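Local coordinates for protein putative protease (PDB 3KD4) that is of unknown function but is probably an exported hydrolase, possibly a protease, at residues Y50-Q55 with Y93-E98; Y271-I276 with P287-Q292. All blocks are in the same frame, centred on the assembly; numbering follows the deposited sequence. Where two conformers were deposited one is given.

Contact 1: residues Y50-Q55 with Y93-E98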
# COMPACT_ATOMS: atom_id res chain seq x y z
N TYR A 50 6.37 18.62 5.48
CA TYR A 50 6.68 18.75 6.90
C TYR A 50 5.56 19.41 7.65
O TYR A 50 4.64 19.99 7.05
CB TYR A 50 8.00 19.49 7.13
CG TYR A 50 7.97 20.93 6.66
CD1 TYR A 50 8.02 21.26 5.31
CD2 TYR A 50 7.92 21.97 7.58
CE1 TYR A 50 7.97 22.62 4.90
CE2 TYR A 50 7.91 23.30 7.18
CZ TYR A 50 7.90 23.62 5.85
OH TYR A 50 7.90 24.96 5.52
N ASN A 51 5.64 19.31 8.98
CA ASN A 51 4.62 19.89 9.84
C ASN A 51 5.18 21.09 10.59
O ASN A 51 5.92 20.92 11.58
CB ASN A 51 4.14 18.82 10.82
CG ASN A 51 3.01 19.30 11.72
OD1 ASN A 51 2.70 20.47 11.73
ND2 ASN A 51 2.42 18.41 12.47
N PRO A 52 4.84 22.30 10.17
CA PRO A 52 5.43 23.47 10.76
C PRO A 52 5.04 23.74 12.20
O PRO A 52 5.67 24.57 12.83
CB PRO A 52 4.92 24.62 9.89
CG PRO A 52 3.79 24.10 9.15
CD PRO A 52 3.92 22.64 9.07
N ASP A 53 4.05 23.06 12.75
CA ASP A 53 3.81 23.20 14.18
C ASP A 53 5.01 22.70 15.02
O ASP A 53 5.20 23.16 16.13
CB ASP A 53 2.57 22.46 14.62
CG ASP A 53 1.28 23.09 14.11
OD1 ASP A 53 1.28 24.23 13.62
OD2 ASP A 53 0.26 22.38 14.18
N PHE A 54 5.78 21.75 14.49
CA PHE A 54 6.94 21.24 15.22
C PHE A 54 8.20 21.14 14.40
O PHE A 54 9.28 20.78 14.94
CB PHE A 54 6.63 19.84 15.76
CG PHE A 54 5.49 19.83 16.77
CD1 PHE A 54 4.18 19.77 16.36
CD2 PHE A 54 5.76 19.88 18.13
CE1 PHE A 54 3.13 19.78 17.30
CE2 PHE A 54 4.71 19.87 19.07
CZ PHE A 54 3.42 19.82 18.65
N GLN A 55 8.12 21.42 13.10
CA GLN A 55 9.27 21.23 12.24
C GLN A 55 9.64 22.47 11.48
O GLN A 55 8.77 23.25 11.08
CB GLN A 55 9.05 20.08 11.25
CG GLN A 55 8.66 18.78 11.94
CD GLN A 55 8.48 17.62 10.99
OE1 GLN A 55 7.72 17.70 10.03
NE2 GLN A 55 9.18 16.53 11.25
N TYR A 93 -5.79 19.55 9.57
CA TYR A 93 -4.42 19.39 9.05
C TYR A 93 -4.00 20.44 8.06
O TYR A 93 -3.04 20.25 7.30
CB TYR A 93 -4.29 18.02 8.39
CG TYR A 93 -4.78 16.98 9.30
CD1 TYR A 93 -4.04 16.59 10.40
CD2 TYR A 93 -6.06 16.45 9.13
CE1 TYR A 93 -4.51 15.68 11.26
CE2 TYR A 93 -6.54 15.52 9.99
CZ TYR A 93 -5.77 15.14 11.05
OH TYR A 93 -6.25 14.21 11.90
N ASN A 94 -4.71 21.56 8.07
CA ASN A 94 -4.47 22.57 7.07
C ASN A 94 -3.19 23.36 7.33
O ASN A 94 -2.83 24.18 6.52
CB ASN A 94 -5.69 23.51 6.93
CG ASN A 94 -5.89 24.42 8.12
OD1 ASN A 94 -5.10 24.44 9.08
ND2 ASN A 94 -6.95 25.21 8.05
N GLN A 95 -2.49 23.11 8.45
CA GLN A 95 -1.17 23.72 8.66
C GLN A 95 -0.04 22.97 7.91
O GLN A 95 1.05 23.52 7.73
CB GLN A 95 -0.86 23.89 10.15
CG GLN A 95 -0.15 22.72 10.87
CD GLN A 95 -0.93 21.41 10.94
OE1 GLN A 95 -2.12 21.34 10.60
NE2 GLN A 95 -0.24 20.34 11.39
N LEU A 96 -0.28 21.73 7.47
CA LEU A 96 0.77 20.92 6.87
C LEU A 96 1.30 21.57 5.61
O LEU A 96 0.56 22.26 4.93
CB LEU A 96 0.28 19.52 6.59
CG LEU A 96 -0.03 18.69 7.85
CD1 LEU A 96 -0.55 17.31 7.39
CD2 LEU A 96 1.17 18.59 8.79
N LYS A 97 2.61 21.42 5.37
CA LYS A 97 3.29 22.03 4.23
C LYS A 97 4.04 21.07 3.36
O LYS A 97 4.62 20.07 3.84
CB LYS A 97 4.26 23.09 4.68
CG LYS A 97 3.63 24.23 5.41
CD LYS A 97 2.98 25.20 4.51
CE LYS A 97 2.13 26.24 5.28
NZ LYS A 97 1.45 27.14 4.29
N GLU A 98 4.02 21.39 2.07
CA GLU A 98 4.85 20.73 1.08
C GLU A 98 5.58 21.81 0.31
O GLU A 98 4.94 22.61 -0.37
CB GLU A 98 3.99 19.89 0.15
CG GLU A 98 4.72 19.28 -1.05
CD GLU A 98 3.89 18.24 -1.75
OE1 GLU A 98 2.73 18.03 -1.38
OE2 GLU A 98 4.39 17.60 -2.66
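The side-chain oxygen of N51 is gripped from two sides. Q95 NE2 donates to N51 OD1 at 3.0 Å, across the contact, and the bond is nearly straight (166°). D53 N reaches N51 OD1 at 3.1 Å and closes an Asx turn. The two donors stand over opposite faces of the N51 amide plane. OD1 lies close to the plane of the Q95 amide, while the two amides are turned 57° apart. N51 CG is anti to its own backbone N (chi1 -177°), which carries the amide out to where Q95 and L96 meet it. L96 CD2 packs against N51 CG at 3.5 Å. N51 ND2 is bonded in turn to the hydroxyl of Y124. An alanine at N51 would probably break the Asx turn and leave the Q95 amide without its mate, free to turn. The D53 and Q95 side chains cross at about a right angle, yet the carboxylate and amide planes are nearly parallel, with D53 OD2 3.4 Å from Q95 CG. Next to this loop contact, a small antiparallel sheet begins. Y50 and K97 form a hydrogen-bonded pair between strands 45-50 and 97-102. Y50 N donates to K97 O at 2.8 Å, and K97 N returns a bond to Y50 O at 3.0 Å. On the same face of the sheet, K97 CB sits over the Y50 ring, offset toward the rim, in a CH-pi contact. The Y50 hydroxyl is bonded to E81 of strand 79-82, beyond strand 97-102. K97 CG then meets P52 CG at 3.7 Å.

Contact 2: residues Y271-I276 with P287-Q292; sequences YTVRDI and PLEIAQ
This is a buried contact between a loop and a helix, built on a salt bridge with an apolar patch beside it. The loop 271-276 leads into helix 276-282 and crosses the first two turns of helix 287-300. R274 and E289 carry the polar part. R274 meets the carboxylate side-on with NE and NH2, one nitrogen to each oxygen. R274 NH2 to E289 OE1 is 2.8 Å and nearly straight (167°), with OE1 at the guanidinium edge. R274 NE donates to E289 OE2 at 2.9 Å on the syn side, somewhat out of the carboxylate plane. The two planes are 47° apart, and the acceptor OE1 is met from above the carboxylate plane. The backbone joins in: R274 N donates to E289 OE2 at 2.8 Å, on the anti lone pair. The R274 chain bends at chi3 (-72°), which places NE beside E289 OE2. Outside the pair, T286 N also bonds E289 OE1, and S282 and Y284 take R274 NH1 and NH2. The V273 and E289 side chains run antiparallel to each other, with V273 CG1 3.6 Å from E289 CG. The same methyl lies 3.6 Å from L288 CG. Farther along the helix, I276 CD1 packs on Q292 CG at 3.8 Å, and helix 211-222 covers V273 and Q292 through L222. OE2 thus takes both a backbone and a side-chain donor from one residue, so E289 probably helps hold the loop backbone as well as the arginine side chain. With these donors around it, the buried carboxylate is probably stabilised in its charged form.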
# COMPACT_ATOMS: atom_id res chain seq x y z
N TYR A 271 2.51 10.70 15.28
CA TYR A 271 1.99 9.41 15.73
C TYR A 271 0.90 9.53 16.81
O TYR A 271 0.86 8.76 17.76
CB TYR A 271 3.14 8.48 16.21
CG TYR A 271 4.14 8.23 15.14
CD1 TYR A 271 3.95 7.21 14.22
CD2 TYR A 271 5.24 9.07 14.97
CE1 TYR A 271 4.84 6.97 13.21
CE2 TYR A 271 6.16 8.84 13.95
CZ TYR A 271 5.94 7.81 13.07
OH TYR A 271 6.84 7.57 12.08
N THR A 272 -0.03 10.46 16.63
CA THR A 272 -1.20 10.38 17.52
C THR A 272 -2.45 10.81 16.78
O THR A 272 -2.49 10.77 15.52
CB THR A 272 -0.98 11.10 18.91
OG1 THR A 272 -2.08 10.82 19.82
CG2 THR A 272 -0.79 12.59 18.70
N VAL A 273 -3.50 11.01 17.56
CA VAL A 273 -4.86 11.14 17.07
C VAL A 273 -5.44 12.38 17.68
O VAL A 273 -4.97 12.82 18.72
CB VAL A 273 -5.71 9.92 17.48
CG1 VAL A 273 -5.32 8.69 16.63
CG2 VAL A 273 -5.67 9.63 19.02
N ARG A 274 -6.44 12.96 17.02
CA ARG A 274 -7.25 13.96 17.68
C ARG A 274 -8.03 13.26 18.77
O ARG A 274 -8.18 12.04 18.79
CB ARG A 274 -8.22 14.65 16.74
CG ARG A 274 -7.54 15.58 15.75
CD ARG A 274 -8.54 16.06 14.72
NE ARG A 274 -8.90 14.98 13.81
CZ ARG A 274 -10.03 14.88 13.13
NH1 ARG A 274 -10.98 15.82 13.19
NH2 ARG A 274 -10.22 13.82 12.36
N ASP A 275 -8.52 14.06 19.70
CA ASP A 275 -9.44 13.57 20.67
C ASP A 275 -10.55 12.76 19.98
O ASP A 275 -11.15 13.24 19.04
CB ASP A 275 -10.03 14.77 21.37
CG ASP A 275 -11.07 14.40 22.31
OD1 ASP A 275 -10.69 14.03 23.43
OD2 ASP A 275 -12.25 14.46 21.92
N ILE A 276 -10.82 11.54 20.45
CA ILE A 276 -11.65 10.62 19.68
C ILE A 276 -13.12 11.11 19.49
O ILE A 276 -13.71 10.88 18.43
CB ILE A 276 -11.57 9.21 20.25
CG1 ILE A 276 -10.21 8.62 19.88
CG2 ILE A 276 -12.52 8.25 19.56
CD1 ILE A 276 -10.09 8.28 18.37
N PRO A 287 -6.53 7.03 9.09
CA PRO A 287 -6.70 5.60 9.36
C PRO A 287 -6.55 5.25 10.84
O PRO A 287 -7.32 4.45 11.36
CB PRO A 287 -5.59 4.95 8.53
CG PRO A 287 -5.46 5.90 7.33
CD PRO A 287 -5.61 7.27 7.97
N LEU A 288 -5.59 5.89 11.50
CA LEU A 288 -5.31 5.63 12.90
C LEU A 288 -6.49 6.09 13.77
O LEU A 288 -6.90 5.39 14.68
CB LEU A 288 -4.02 6.33 13.31
CG LEU A 288 -3.55 6.16 14.76
CD1 LEU A 288 -3.25 4.68 15.06
CD2 LEU A 288 -2.30 7.07 15.05
N GLU A 289 -7.00 7.28 13.49
CA GLU A 289 -8.18 7.81 14.19
C GLU A 289 -9.40 6.92 14.00
O GLU A 289 -10.13 6.64 14.95
CB GLU A 289 -8.49 9.23 13.72
CG GLU A 289 -7.56 10.28 14.32
CD GLU A 289 -7.71 11.67 13.70
OE1 GLU A 289 -8.30 11.78 12.59
OE2 GLU A 289 -7.27 12.67 14.33
N ILE A 290 -9.63 6.48 12.77
CA ILE A 290 -10.79 5.64 12.49
C ILE A 290 -10.67 4.28 13.17
O ILE A 290 -11.63 3.79 13.79
CB ILE A 290 -11.03 5.52 10.95
CG1 ILE A 290 -11.44 6.89 10.38
CG2 ILE A 290 -12.12 4.47 10.63
CD1 ILE A 290 -11.40 6.98 8.82
N ALA A 291 -9.48 3.70 13.12
CA ALA A 291 -9.24 2.44 13.80
C ALA A 291 -9.54 2.54 15.30
O ALA A 291 -10.14 1.64 15.86
CB ALA A 291 -7.79 1.99 13.58
N GLN A 292 -9.11 3.62 15.94
CA GLN A 292 -9.32 3.77 17.39
C GLN A 292 -10.75 4.08 17.72
O GLN A 292 -11.28 3.58 18.70
CB GLN A 292 -8.40 4.85 17.99
CG GLN A 292 -8.53 5.04 19.51
CD GLN A 292 -8.20 3.81 20.35
OE1 GLN A 292 -7.78 2.79 19.83
NE2 GLN A 292 -8.38 3.93 21.67

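Overall arrangement
The two contacts lie on the same side of the chain's centre, about 18 Å apart between their centres. Contact 1 is partly buried, with D53 exposed, and joins a loop and strand ends of the small three-stranded sheet in the part of the chain belonging to the DUF3857 family. Contact 2 is buried and holds a loop to a helix. Their chemistry differs accordingly. Contact 1 relies on neutral amides and backbone pairing. Contact 2 relies on an ion pair and aliphatic packing. They hold different elements but are adjacent. Y93, in the turn of contact 1, brings its hydroxyl to R274 and E289 through weak hydrogen bonds, linking this turn to the salt bridge.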